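Local coordinates for cyclic dimeric GMP binding protein (Pseudomonas fluorescens, PDB 3PJV) that probably senses cyclic di-GMP and, through its periplasmic domain, relays the signal from inside to outside to control periplasmic proteolysis involving LapG, at residues L44-I49 and T68-N73; I89-A94 and M117-K122; A98-G103 and A108-V113. All blocks are in the same frame, centred on the assembly; numbering follows the deposited sequence.

Contact 1: residues L44-I49 and T68-N73; sequences LLVSSI and TIVERN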
ATOM      1  N   LEU A  44       0.722 -13.279 -14.282  1.00 26.53           N
ATOM      2  CA  LEU A  44      -0.499 -12.640 -13.791  1.00 29.18           C
ATOM      3  C   LEU A  44      -0.418 -12.315 -12.309  1.00 27.99           C
ATOM      4  O   LEU A  44      -0.783 -11.223 -11.873  1.00 26.25           O
ATOM      5  CB  LEU A  44      -1.722 -13.524 -14.032  1.00 33.49           C
ATOM      6  CG  LEU A  44      -2.514 -13.257 -15.301  1.00 41.06           C
ATOM      7  CD1 LEU A  44      -3.941 -13.738 -15.116  1.00 43.66           C
ATOM      8  CD2 LEU A  44      -2.490 -11.779 -15.614  1.00 41.12           C
ATOM      9  N   LEU A  45       0.048 -13.286 -11.531  1.00 24.80           N
ATOM     10  CA  LEU A  45       0.131 -13.132 -10.084  1.00 26.77           C
ATOM     11  C   LEU A  45       1.154 -12.083  -9.672  1.00 28.00           C
ATOM     12  O   LEU A  45       0.934 -11.341  -8.718  1.00 28.61           O
ATOM     13  CB  LEU A  45       0.458 -14.473  -9.428  1.00 26.17           C
ATOM     14  CG  LEU A  45      -0.736 -15.429  -9.433  1.00 28.88           C
ATOM     15  CD1 LEU A  45      -0.307 -16.826  -9.012  1.00 29.92           C
ATOM     16  CD2 LEU A  45      -1.848 -14.897  -8.530  1.00 29.62           C
ATOM     17  N   VAL A  46       2.266 -12.010 -10.395  1.00 24.19           N
ATOM     18  CA  VAL A  46       3.256 -10.984 -10.109  1.00 23.53           C
ATOM     19  C   VAL A  46       2.737  -9.592 -10.501  1.00 24.45           C
ATOM     20  O   VAL A  46       2.903  -8.628  -9.756  1.00 25.34           O
ATOM     21  CB  VAL A  46       4.591 -11.257 -10.813  1.00 21.98           C
ATOM     22  CG1 VAL A  46       5.563 -10.085 -10.603  1.00 21.12           C
ATOM     23  CG2 VAL A  46       5.206 -12.563 -10.303  1.00 21.56           C
ATOM     24  N   SER A  47       2.101  -9.499 -11.667  1.00 23.17           N
ATOM     25  CA  SER A  47       1.544  -8.220 -12.122  1.00 28.33           C
ATOM     26  C   SER A  47       0.504  -7.677 -11.159  1.00 31.56           C
ATOM     27  O   SER A  47       0.464  -6.471 -10.889  1.00 34.15           O
ATOM     28  CB  SER A  47       0.922  -8.368 -13.515  1.00 30.75           C
ATOM     29  OG  SER A  47       1.926  -8.485 -14.497  1.00 37.69           O
ATOM     30  N   SER A  48      -0.347  -8.567 -10.663  1.00 31.91           N
ATOM     31  CA  SER A  48      -1.379  -8.219  -9.697  1.00 36.26           C
ATOM     32  C   SER A  48      -0.787  -7.389  -8.564  1.00 36.96           C
ATOM     33  O   SER A  48      -1.214  -6.262  -8.316  1.00 36.71           O
ATOM     34  CB  SER A  48      -2.027  -9.495  -9.144  1.00 42.01           C
ATOM     35  OG  SER A  48      -3.003  -9.214  -8.157  1.00 44.01           O
ATOM     36  N   ILE A  49       0.212  -7.952  -7.891  1.00 28.89           N
ATOM     37  CA  ILE A  49       0.875  -7.285  -6.777  1.00 27.71           C
ATOM     38  C   ILE A  49       1.624  -6.015  -7.205  1.00 27.20           C
ATOM     39  O   ILE A  49       1.567  -4.994  -6.523  1.00 26.00           O
ATOM     40  CB  ILE A  49       1.837  -8.261  -6.059  1.00 28.02           C
ATOM     41  CG1 ILE A  49       1.071  -9.521  -5.652  1.00 27.54           C
ATOM     42  CG2 ILE A  49       2.512  -7.596  -4.854  1.00 23.35           C
ATOM     43  CD1 ILE A  49      -0.149  -9.250  -4.791  1.00 27.99           C
ATOM     44  N   THR A  68      16.082 -15.142 -14.525  1.00 32.94           N
ATOM     45  CA  THR A  68      14.858 -14.446 -14.162  1.00 29.60           C
ATOM     46  C   THR A  68      13.684 -15.057 -14.915  1.00 34.31           C
ATOM     47  O   THR A  68      13.727 -15.211 -16.133  1.00 41.31           O
ATOM     48  CB  THR A  68      14.964 -12.966 -14.511  1.00 35.20           C
ATOM     49  OG1 THR A  68      16.044 -12.389 -13.767  1.00 37.07           O
ATOM     50  CG2 THR A  68      13.669 -12.248 -14.169  1.00 33.16           C
ATOM     51  N   ILE A  69      12.639 -15.415 -14.182  1.00 30.54           N
ATOM     52  CA  ILE A  69      11.439 -15.974 -14.785  1.00 30.33           C
ATOM     53  C   ILE A  69      10.537 -14.822 -15.198  1.00 30.90           C
ATOM     54  O   ILE A  69      10.006 -14.780 -16.312  1.00 35.15           O
ATOM     55  CB  ILE A  69      10.682 -16.854 -13.777  1.00 31.32           C
ATOM     56  CG1 ILE A  69      11.503 -18.099 -13.423  1.00 35.30           C
ATOM     57  CG2 ILE A  69       9.302 -17.220 -14.319  1.00 37.29           C
ATOM     58  CD1 ILE A  69      10.921 -18.889 -12.279  1.00 34.50           C
ATOM     59  N   VAL A  70      10.377 -13.875 -14.285  1.00 27.54           N
ATOM     60  CA  VAL A  70       9.597 -12.678 -14.555  1.00 29.30           C
ATOM     61  C   VAL A  70      10.123 -11.558 -13.680  1.00 26.98           C
ATOM     62  O   VAL A  70      10.595 -11.788 -12.575  1.00 26.29           O
ATOM     63  CB  VAL A  70       8.090 -12.902 -14.301  1.00 34.76           C
ATOM     64  CG1 VAL A  70       7.824 -13.063 -12.829  1.00 37.93           C
ATOM     65  CG2 VAL A  70       7.272 -11.744 -14.872  1.00 40.17           C
ATOM     66  N   GLU A  71      10.078 -10.341 -14.190  1.00 24.21           N
ATOM     67  CA  GLU A  71      10.440  -9.198 -13.360  1.00 25.72           C
ATOM     68  C   GLU A  71       9.721  -7.920 -13.758  1.00 23.74           C
ATOM     69  O   GLU A  71       9.214  -7.781 -14.869  1.00 26.69           O
ATOM     70  CB  GLU A  71      11.947  -8.968 -13.361  1.00 29.89           C
ATOM     71  CG  GLU A  71      12.485  -8.451 -14.657  1.00 33.86           C
ATOM     72  CD  GLU A  71      13.979  -8.209 -14.594  1.00 47.22           C
ATOM     73  OE1 GLU A  71      14.449  -7.655 -13.576  1.00 51.96           O
ATOM     74  OE2 GLU A  71      14.680  -8.584 -15.559  1.00 49.28           O
ATOM     75  N   ARG A  72       9.689  -6.996 -12.813  1.00 22.03           N
ATOM     76  CA  ARG A  72       9.000  -5.740 -12.987  1.00 23.82           C
ATOM     77  C   ARG A  72       9.791  -4.691 -12.227  1.00 23.89           C
ATOM     78  O   ARG A  72      10.258  -4.936 -11.124  1.00 21.13           O
ATOM     79  CB  ARG A  72       7.591  -5.838 -12.399  1.00 29.88           C
ATOM     80  CG  ARG A  72       6.620  -6.734 -13.181  1.00 36.25           C
ATOM     81  CD  ARG A  72       6.246  -6.099 -14.494  1.00 39.44           C
ATOM     82  NE  ARG A  72       5.185  -6.802 -15.213  1.00 44.61           N
ATOM     83  CZ  ARG A  72       5.383  -7.871 -15.982  1.00 53.22           C
ATOM     84  NH1 ARG A  72       6.605  -8.379 -16.114  1.00 53.90           N
ATOM     85  NH2 ARG A  72       4.362  -8.440 -16.612  1.00 52.35           N
ATOM     86  N   ASN A  73       9.928  -3.513 -12.819  1.00 22.15           N
ATOM     87  CA  ASN A  73      10.676  -2.448 -12.192  1.00 29.95           C
ATOM     88  C   ASN A  73       9.945  -1.145 -12.387  1.00 36.66           C
ATOM     89  O   ASN A  73       9.404  -0.897 -13.464  1.00 42.29           O
ATOM     90  CB  ASN A  73      12.073  -2.329 -12.816  1.00 34.50           C
ATOM     91  CG  ASN A  73      13.020  -3.396 -12.333  1.00 42.42           C
ATOM     92  OD1 ASN A  73      13.732  -3.204 -11.349  1.00 48.25           O
ATOM     93  ND2 ASN A  73      13.043  -4.529 -13.023  1.00 40.85           N
TER
HETATM   94  O   HOH W   1       2.979  -5.262 -14.296  1.00 56.08           O

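Contact 2: residues I89-A94 and M117-K122; sequences IGLEPA and MFALAK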
ATOM      1  N   ILE A  89      -5.683  15.803 -13.657  1.00 31.67           N
ATOM      2  CA  ILE A  89      -6.066  14.398 -13.750  1.00 34.19           C
ATOM      3  C   ILE A  89      -7.427  14.160 -13.089  1.00 37.95           C
ATOM      4  O   ILE A  89      -8.257  13.436 -13.621  1.00 40.27           O
ATOM      5  CB  ILE A  89      -4.979  13.472 -13.143  1.00 39.46           C
ATOM      6  CG1 ILE A  89      -4.361  12.603 -14.235  1.00 41.29           C
ATOM      7  CG2 ILE A  89      -5.559  12.579 -12.071  1.00 44.28           C
ATOM      8  CD1 ILE A  89      -3.865  13.365 -15.411  1.00 43.54           C
ATOM      9  N   GLY A  90      -7.655  14.783 -11.938  1.00 37.80           N
ATOM     10  CA  GLY A  90      -8.921  14.659 -11.237  1.00 39.14           C
ATOM     11  C   GLY A  90      -9.305  13.216 -10.960  1.00 41.10           C
ATOM     12  O   GLY A  90     -10.339  12.738 -11.425  1.00 45.09           O
ATOM     13  N   LEU A  91      -8.457  12.518 -10.211  1.00 32.64           N
ATOM     14  CA  LEU A  91      -8.730  11.145  -9.798  1.00 36.53           C
ATOM     15  C   LEU A  91      -9.863  11.072  -8.782  1.00 40.16           C
ATOM     16  O   LEU A  91      -9.881  11.818  -7.804  1.00 41.06           O
ATOM     17  CB  LEU A  91      -7.479  10.529  -9.172  1.00 35.82           C
ATOM     18  CG  LEU A  91      -6.669   9.517  -9.975  1.00 41.23           C
ATOM     19  CD1 LEU A  91      -5.826   8.694  -9.017  1.00 35.84           C
ATOM     20  CD2 LEU A  91      -7.580   8.620 -10.771  1.00 44.77           C
ATOM     21  N   GLU A  92     -10.804  10.160  -9.004  1.00 43.24           N
ATOM     22  CA  GLU A  92     -11.858   9.916  -8.022  1.00 48.27           C
ATOM     23  C   GLU A  92     -11.296   9.115  -6.854  1.00 45.20           C
ATOM     24  O   GLU A  92     -10.432   8.264  -7.046  1.00 44.23           O
ATOM     25  CB  GLU A  92     -13.022   9.155  -8.651  1.00 54.66           C
ATOM     26  CG  GLU A  92     -12.753   7.675  -8.839  1.00 60.29           C
ATOM     27  CD  GLU A  92     -13.968   6.930  -9.346  1.00 65.81           C
ATOM     28  OE1 GLU A  92     -14.579   6.174  -8.559  1.00 69.41           O
ATOM     29  OE2 GLU A  92     -14.313   7.101 -10.531  1.00 67.39           O
ATOM     30  N   PRO A  93     -11.797   9.384  -5.638  1.00 48.39           N
ATOM     31  CA  PRO A  93     -11.312   8.791  -4.383  1.00 45.28           C
ATOM     32  C   PRO A  93     -11.390   7.258  -4.345  1.00 35.92           C
ATOM     33  O   PRO A  93     -10.574   6.631  -3.677  1.00 34.55           O
ATOM     34  CB  PRO A  93     -12.245   9.391  -3.322  1.00 49.96           C
ATOM     35  CG  PRO A  93     -12.826  10.611  -3.955  1.00 54.71           C
ATOM     36  CD  PRO A  93     -12.918  10.313  -5.417  1.00 53.68           C
ATOM     37  N   ALA A  94     -12.366   6.682  -5.040  1.00 38.10           N
ATOM     38  CA  ALA A  94     -12.540   5.226  -5.106  1.00 36.32           C
ATOM     39  C   ALA A  94     -12.627   4.526  -3.747  1.00 34.43           C
ATOM     40  O   ALA A  94     -12.073   3.452  -3.575  1.00 35.02           O
ATOM     41  CB  ALA A  94     -11.430   4.591  -5.950  1.00 36.68           C
HETATM   42  N   MSE A 117      -1.100   8.467  -3.786  1.00 18.30           N
HETATM   43  CA  MSE A 117       0.240   8.975  -4.080  1.00 19.82           C
HETATM   44  C   MSE A 117       0.993   8.166  -5.146  1.00 22.18           C
HETATM   45  O   MSE A 117       1.646   8.733  -6.026  1.00 18.96           O
HETATM   46  CB  MSE A 117       1.034   9.046  -2.776  1.00 25.21           C
HETATM   47  CG  MSE A 117       2.415   9.633  -2.844  1.00 33.12           C
HETATM   48 SE   MSE A 117       3.149   9.190  -1.078  1.00 45.94          SE
HETATM   49  CE  MSE A 117       2.106  10.489  -0.011  1.00 38.99           C
ATOM     50  N   PHE A 118       0.898   6.841  -5.083  1.00 18.53           N
ATOM     51  CA  PHE A 118       1.604   5.998  -6.040  1.00 19.05           C
ATOM     52  C   PHE A 118       0.922   6.035  -7.400  1.00 19.60           C
ATOM     53  O   PHE A 118       1.583   6.051  -8.441  1.00 22.77           O
ATOM     54  CB  PHE A 118       1.712   4.550  -5.528  1.00 20.20           C
ATOM     55  CG  PHE A 118       2.477   4.420  -4.233  1.00 21.25           C
ATOM     56  CD1 PHE A 118       3.857   4.276  -4.239  1.00 27.34           C
ATOM     57  CD2 PHE A 118       1.817   4.480  -3.015  1.00 20.49           C
ATOM     58  CE1 PHE A 118       4.562   4.163  -3.047  1.00 26.86           C
ATOM     59  CE2 PHE A 118       2.520   4.379  -1.823  1.00 21.87           C
ATOM     60  CZ  PHE A 118       3.891   4.216  -1.841  1.00 23.15           C
ATOM     61  N   ALA A 119      -0.402   6.015  -7.391  1.00 18.69           N
ATOM     62  CA  ALA A 119      -1.160   6.136  -8.631  1.00 20.96           C
ATOM     63  C   ALA A 119      -0.822   7.449  -9.360  1.00 20.01           C
ATOM     64  O   ALA A 119      -0.548   7.464 -10.566  1.00 20.50           O
ATOM     65  CB  ALA A 119      -2.650   6.054  -8.332  1.00 22.31           C
ATOM     66  N   LEU A 120      -0.829   8.550  -8.620  1.00 18.68           N
ATOM     67  CA  LEU A 120      -0.512   9.851  -9.218  1.00 20.19           C
ATOM     68  C   LEU A 120       0.913   9.886  -9.757  1.00 21.86           C
ATOM     69  O   LEU A 120       1.166  10.452 -10.828  1.00 21.67           O
ATOM     70  CB  LEU A 120      -0.740  10.972  -8.211  1.00 19.08           C
ATOM     71  CG  LEU A 120      -2.217  11.237  -7.918  1.00 21.95           C
ATOM     72  CD1 LEU A 120      -2.385  12.025  -6.632  1.00 29.16           C
ATOM     73  CD2 LEU A 120      -2.854  11.954  -9.114  1.00 24.41           C
ATOM     74  N   ALA A 121       1.846   9.290  -9.017  1.00 19.85           N
ATOM     75  CA  ALA A 121       3.237   9.241  -9.468  1.00 21.26           C
ATOM     76  C   ALA A 121       3.344   8.520 -10.800  1.00 25.39           C
ATOM     77  O   ALA A 121       4.037   8.974 -11.699  1.00 23.39           O
ATOM     78  CB  ALA A 121       4.142   8.590  -8.435  1.00 21.13           C
ATOM     79  N   LYS A 122       2.655   7.389 -10.926  1.00 24.32           N
ATOM     80  CA  LYS A 122       2.688   6.625 -12.173  1.00 22.43           C
ATOM     81  C   LYS A 122       2.054   7.385 -13.342  1.00 23.98           C
ATOM     82  O   LYS A 122       2.553   7.351 -14.477  1.00 23.33           O
ATOM     83  CB  LYS A 122       2.013   5.267 -11.970  1.00 25.03           C
ATOM     84  CG  LYS A 122       2.833   4.332 -11.100  1.00 23.90           C
ATOM     85  CD  LYS A 122       1.992   3.167 -10.603  1.00 29.78           C
ATOM     86  CE  LYS A 122       1.338   2.411 -11.751  1.00 28.67           C
ATOM     87  NZ  LYS A 122       0.552   1.258 -11.216  1.00 30.69           N
TER

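Contact 3: residues A98-G103 and A108-V113; sequences ALVSRG and ARVEVV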
ATOM      1  N   ALA A  98     -17.807  -1.074   4.520  1.00 25.35           N
ATOM      2  CA  ALA A  98     -18.349  -2.344   4.993  1.00 23.53           C
ATOM      3  C   ALA A  98     -19.131  -2.121   6.283  1.00 27.95           C
ATOM      4  O   ALA A  98     -18.841  -1.196   7.039  1.00 28.79           O
ATOM      5  CB  ALA A  98     -17.232  -3.355   5.208  1.00 23.82           C
ATOM      6  N   LEU A  99     -20.128  -2.963   6.527  1.00 25.77           N
ATOM      7  CA  LEU A  99     -20.986  -2.804   7.687  1.00 25.32           C
ATOM      8  C   LEU A  99     -20.538  -3.689   8.837  1.00 26.58           C
ATOM      9  O   LEU A  99     -20.077  -4.806   8.630  1.00 25.93           O
ATOM     10  CB  LEU A  99     -22.435  -3.144   7.331  1.00 30.24           C
ATOM     11  CG  LEU A  99     -23.082  -2.227   6.291  1.00 36.77           C
ATOM     12  CD1 LEU A  99     -24.555  -2.555   6.124  1.00 42.08           C
ATOM     13  CD2 LEU A  99     -22.895  -0.769   6.673  1.00 39.66           C
ATOM     14  N   VAL A 100     -20.667  -3.162  10.051  1.00 26.52           N
ATOM     15  CA  VAL A 100     -20.463  -3.932  11.266  1.00 25.45           C
ATOM     16  C   VAL A 100     -21.831  -4.135  11.904  1.00 27.39           C
ATOM     17  O   VAL A 100     -22.570  -3.174  12.110  1.00 28.18           O
ATOM     18  CB  VAL A 100     -19.581  -3.184  12.282  1.00 25.64           C
ATOM     19  CG1 VAL A 100     -19.377  -4.032  13.533  1.00 26.55           C
ATOM     20  CG2 VAL A 100     -18.241  -2.779  11.657  1.00 25.66           C
ATOM     21  N   SER A 101     -22.157  -5.382  12.221  1.00 29.42           N
ATOM     22  CA  SER A 101     -23.427  -5.692  12.859  1.00 34.72           C
ATOM     23  C   SER A 101     -23.250  -5.896  14.349  1.00 34.37           C
ATOM     24  O   SER A 101     -22.196  -6.342  14.800  1.00 31.93           O
ATOM     25  CB  SER A 101     -24.051  -6.935  12.227  1.00 37.17           C
ATOM     26  OG  SER A 101     -24.575  -6.621  10.948  1.00 40.33           O
ATOM     27  N   ARG A 102     -24.276  -5.523  15.106  1.00 32.93           N
ATOM     28  CA  ARG A 102     -24.350  -5.819  16.528  1.00 34.67           C
ATOM     29  C   ARG A 102     -25.598  -6.671  16.705  1.00 35.70           C
ATOM     30  O   ARG A 102     -26.717  -6.157  16.675  1.00 34.48           O
ATOM     31  CB  ARG A 102     -24.464  -4.537  17.351  1.00 40.10           C
ATOM     32  CG  ARG A 102     -24.396  -4.752  18.858  1.00 46.41           C
ATOM     33  CD  ARG A 102     -24.884  -3.527  19.636  1.00 54.54           C
ATOM     34  NE  ARG A 102     -24.113  -2.320  19.349  1.00 60.31           N
ATOM     35  CZ  ARG A 102     -24.586  -1.260  18.697  1.00 62.24           C
ATOM     36  NH1 ARG A 102     -23.807  -0.210  18.486  1.00 60.80           N
ATOM     37  NH2 ARG A 102     -25.839  -1.245  18.260  1.00 66.19           N
ATOM     38  N   GLY A 103     -25.402  -7.972  16.866  1.00 31.12           N
ATOM     39  CA  GLY A 103     -26.515  -8.897  16.853  1.00 32.74           C
ATOM     40  C   GLY A 103     -27.057  -8.968  15.441  1.00 30.46           C
ATOM     41  O   GLY A 103     -26.343  -9.347  14.513  1.00 30.29           O
ATOM     42  N   ALA A 108     -22.572  -0.066  12.659  1.00 26.79           N
ATOM     43  CA  ALA A 108     -21.616   0.942  12.201  1.00 23.37           C
ATOM     44  C   ALA A 108     -21.168   0.660  10.777  1.00 19.58           C
ATOM     45  O   ALA A 108     -21.257  -0.477  10.307  1.00 25.64           O
ATOM     46  CB  ALA A 108     -20.411   0.973  13.143  1.00 24.73           C
ATOM     47  N   ARG A 109     -20.706   1.703  10.094  1.00 21.87           N
ATOM     48  CA  ARG A 109     -20.134   1.576   8.762  1.00 21.60           C
ATOM     49  C   ARG A 109     -18.660   1.996   8.786  1.00 21.68           C
ATOM     50  O   ARG A 109     -18.320   3.059   9.313  1.00 22.54           O
ATOM     51  CB  ARG A 109     -20.901   2.433   7.751  1.00 21.59           C
ATOM     52  CG  ARG A 109     -20.356   2.385   6.329  1.00 25.45           C
ATOM     53  CD  ARG A 109     -21.213   3.216   5.353  1.00 29.01           C
ATOM     54  NE  ARG A 109     -21.157   4.645   5.644  1.00 31.62           N
ATOM     55  CZ  ARG A 109     -22.158   5.351   6.167  1.00 31.93           C
ATOM     56  NH1 ARG A 109     -23.321   4.767   6.463  1.00 32.91           N
ATOM     57  NH2 ARG A 109     -21.990   6.644   6.394  1.00 35.49           N
ATOM     58  N   VAL A 110     -17.800   1.140   8.239  1.00 21.09           N
ATOM     59  CA  VAL A 110     -16.375   1.436   8.097  1.00 19.55           C
ATOM     60  C   VAL A 110     -16.141   1.991   6.701  1.00 21.78           C
ATOM     61  O   VAL A 110     -16.500   1.351   5.709  1.00 25.41           O
ATOM     62  CB  VAL A 110     -15.515   0.167   8.260  1.00 21.98           C
ATOM     63  CG1 VAL A 110     -14.035   0.506   8.099  1.00 21.53           C
ATOM     64  CG2 VAL A 110     -15.772  -0.490   9.603  1.00 23.25           C
ATOM     65  N   GLU A 111     -15.556   3.184   6.619  1.00 20.47           N
ATOM     66  CA  GLU A 111     -15.265   3.807   5.336  1.00 21.32           C
ATOM     67  C   GLU A 111     -13.758   3.947   5.157  1.00 23.08           C
ATOM     68  O   GLU A 111     -13.087   4.496   6.019  1.00 21.92           O
ATOM     69  CB  GLU A 111     -15.905   5.191   5.262  1.00 24.50           C
ATOM     70  CG  GLU A 111     -17.403   5.165   5.536  1.00 26.24           C
ATOM     71  CD  GLU A 111     -18.029   6.551   5.511  1.00 30.01           C
ATOM     72  OE1 GLU A 111     -17.305   7.548   5.720  1.00 32.12           O
ATOM     73  OE2 GLU A 111     -19.251   6.634   5.273  1.00 32.05           O
ATOM     74  N   VAL A 112     -13.234   3.436   4.047  1.00 22.32           N
ATOM     75  CA  VAL A 112     -11.796   3.481   3.796  1.00 22.68           C
ATOM     76  C   VAL A 112     -11.505   4.138   2.459  1.00 22.94           C
ATOM     77  O   VAL A 112     -12.184   3.872   1.467  1.00 23.62           O
ATOM     78  CB  VAL A 112     -11.170   2.063   3.782  1.00 18.85           C
ATOM     79  CG1 VAL A 112      -9.694   2.148   3.398  1.00 17.94           C
ATOM     80  CG2 VAL A 112     -11.345   1.392   5.126  1.00 19.18           C
ATOM     81  N   VAL A 113     -10.503   5.014   2.434  1.00 19.07           N
ATOM     82  CA  VAL A 113     -10.071   5.628   1.183  1.00 19.00           C
ATOM     83  C   VAL A 113      -8.566   5.431   1.046  1.00 18.91           C
ATOM     84  O   VAL A 113      -7.804   5.793   1.947  1.00 19.79           O
ATOM     85  CB  VAL A 113     -10.447   7.129   1.106  1.00 21.52           C
ATOM     86  CG1 VAL A 113      -9.868   7.755  -0.149  1.00 24.11           C
ATOM     87  CG2 VAL A 113     -11.961   7.303   1.112  1.00 25.32           C
TER

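Contact 1: residues L44-I49 and T68-N73
Arg72 reaches from the strand to Ser47 on the helix, and the polar part of the contact is centred on its guanidinium group. Arg72 NH2 lies 3.2 Å from Ser47 OG, but at an N-H...O angle of 124° this is a weak hydrogen bond; the same nitrogen also forms a salt bridge with Glu43, whose backbone O is hydrogen-bonded to Ser47 OG. A water in the guanidinium plane accepts a hydrogen bond from Arg72 NE, its O 2.8 Å away, and is weakly linked to Ser47 OG. Arg72 NH1 returns to Glu71 O (3.0 Å), standing well above that carbonyl's plane. The bend at chi2 (-70°) and a turn at chi4 bring NH1 back toward its own strand. A leucine here would probably leave Glu43 without this cation, and Ser47 and the water without this donor.

In the fold, helix 39-50 packs on the two-stranded antiparallel sheet of 55-62 and 68-73, the axes of the two segments approaching to 9.2 Å, nearly parallel at 17°. A classic bulge sets both Ile69 and Val70 opposite Val60 of the neighbouring strand.

The apolar part is a single close valine pair: Val46 CG2 meets Val70 CG1 at 3.7 Å, the side chains lying alongside and pointing opposite ways.

Contact 2: residues I89-A94 and M117-K122
Leu91 points its side chain at helix 117-128 and meets Ala119 and Leu120 there. At its root, Leu91 CB is still 4.8 Å from Leu120 CD2, beyond close packing. The branch point, Leu91 CG, comes slightly nearer, 4.6 Å from Leu120 CD2. Contact is made at Leu91 CD1, which lies 4.2 Å from Ala119 CB and 4.4 Å from Leu120 CD2. Seen from CD1, these two carbons lie roughly at right angles, so the methyl sits between the two side chains and touches each lightly. The other branch diverges, and Leu91 CD2 stays 6.0 Å from Leu120 CD2. A chi1 of -105°, together with chi2 near -159°, turns CD1 to the helix and CD2 off it.

Leu120 CD2 has a second neighbour in Ile89, whose CG2 approaches to 4.1 Å as the two side chains pass side by side. Leu120 therefore extends one methyl toward both Ile89 and Leu91. No hydrogen bond crosses between the segments, and the 121 Å² buried is a modest, wholly apolar interface.

Gly90, with positive phi, ends the helical run, and the side chains before and after it both point to the same partner helix. The contact thus ties the end of helix 83-89, and the loop leading to strand 96-102, to the first turn of helix 117-128. Helix 6-32 of the second subunit closes in on this loop: its Val14 packs on Leu91, its Arg10 hydrogen-bonds Ile89 O, and its Arg18 forms a salt bridge with Glu92.

Contact 3: residues A98-G103 and A108-V113
Val100 and Val110 lean toward each other diagonally across the two strands, their CG2 methyls 3.9 Å apart, on the sheet face that also carries Ala98 and Ala108. With chi1 close to 180° in both valines, CG2 stands beside the backbone N, and it is this branch that each turns to the other. Val100 also packs against its direct partner, CB to Ala108 CB at 4.3 Å.

On the other face Leu99 and Arg109 cross obliquely. Leu99 CD2 rests on the root of the arginine, 3.9 Å from Arg109 CB, while the rest of the arginine chain leads away and bends at chi3. Its guanidinium group forms a salt bridge with Glu111, two residues on: Arg109 NE and NH2 both donate to the single oxygen Glu111 OE2, with NE at 2.8 Å, and the oxygen is met on its anti side while lying within 2° of the guanidinium plane.

The backbone evidence is that of an antiparallel beta hairpin. Ala98 with Val110 and Val100 with Ala108 are hydrogen-bonded pairs, flanking the non-hydrogen-bonded pair Leu99 with Arg109. Val100 N to Ala108 O is short and almost straight (2.8 Å, 177°), whereas the return bond from Ala108 N to Val100 O is longer at 3.2 Å.

Strands 96-102 and 105-114 form this hairpin, and Arg109 to Val113 pair with an antiparallel strand of the second subunit, continuing the sheet across the interface. Along that ladder Glu111 forms a salt bridge with Arg59 of that subunit; from strand 96-102, Arg102 forms one with its Asp37, and Ala98 packs on Ala29 of its helix 6-32.

How the contacts relate
Along the chain contact 1, on helix 39-50 and the sheet of 55-62 and 68-73, closes before the others open. Contact 2 joins the loop after helix 83-89 to helix 117-128, and contact 3, the hairpin 96-102/105-114, is nested inside it: the chain leaves contact 2 for the hairpin and returns. Contacts 1 and 3 lie on opposite sides of the chain's centre, about 34 Å apart between centres. Contact 2 is about 22 Å from contact 1 and 25 Å from contact 3, touching the latter where Pro93 O meets Val113 CG1 at 3.8 Å. Contacts 2 and 3 both touch the second subunit, and the strand pairing at contact 3 is consistent with a dimer in which each hairpin extends its partner's sheet.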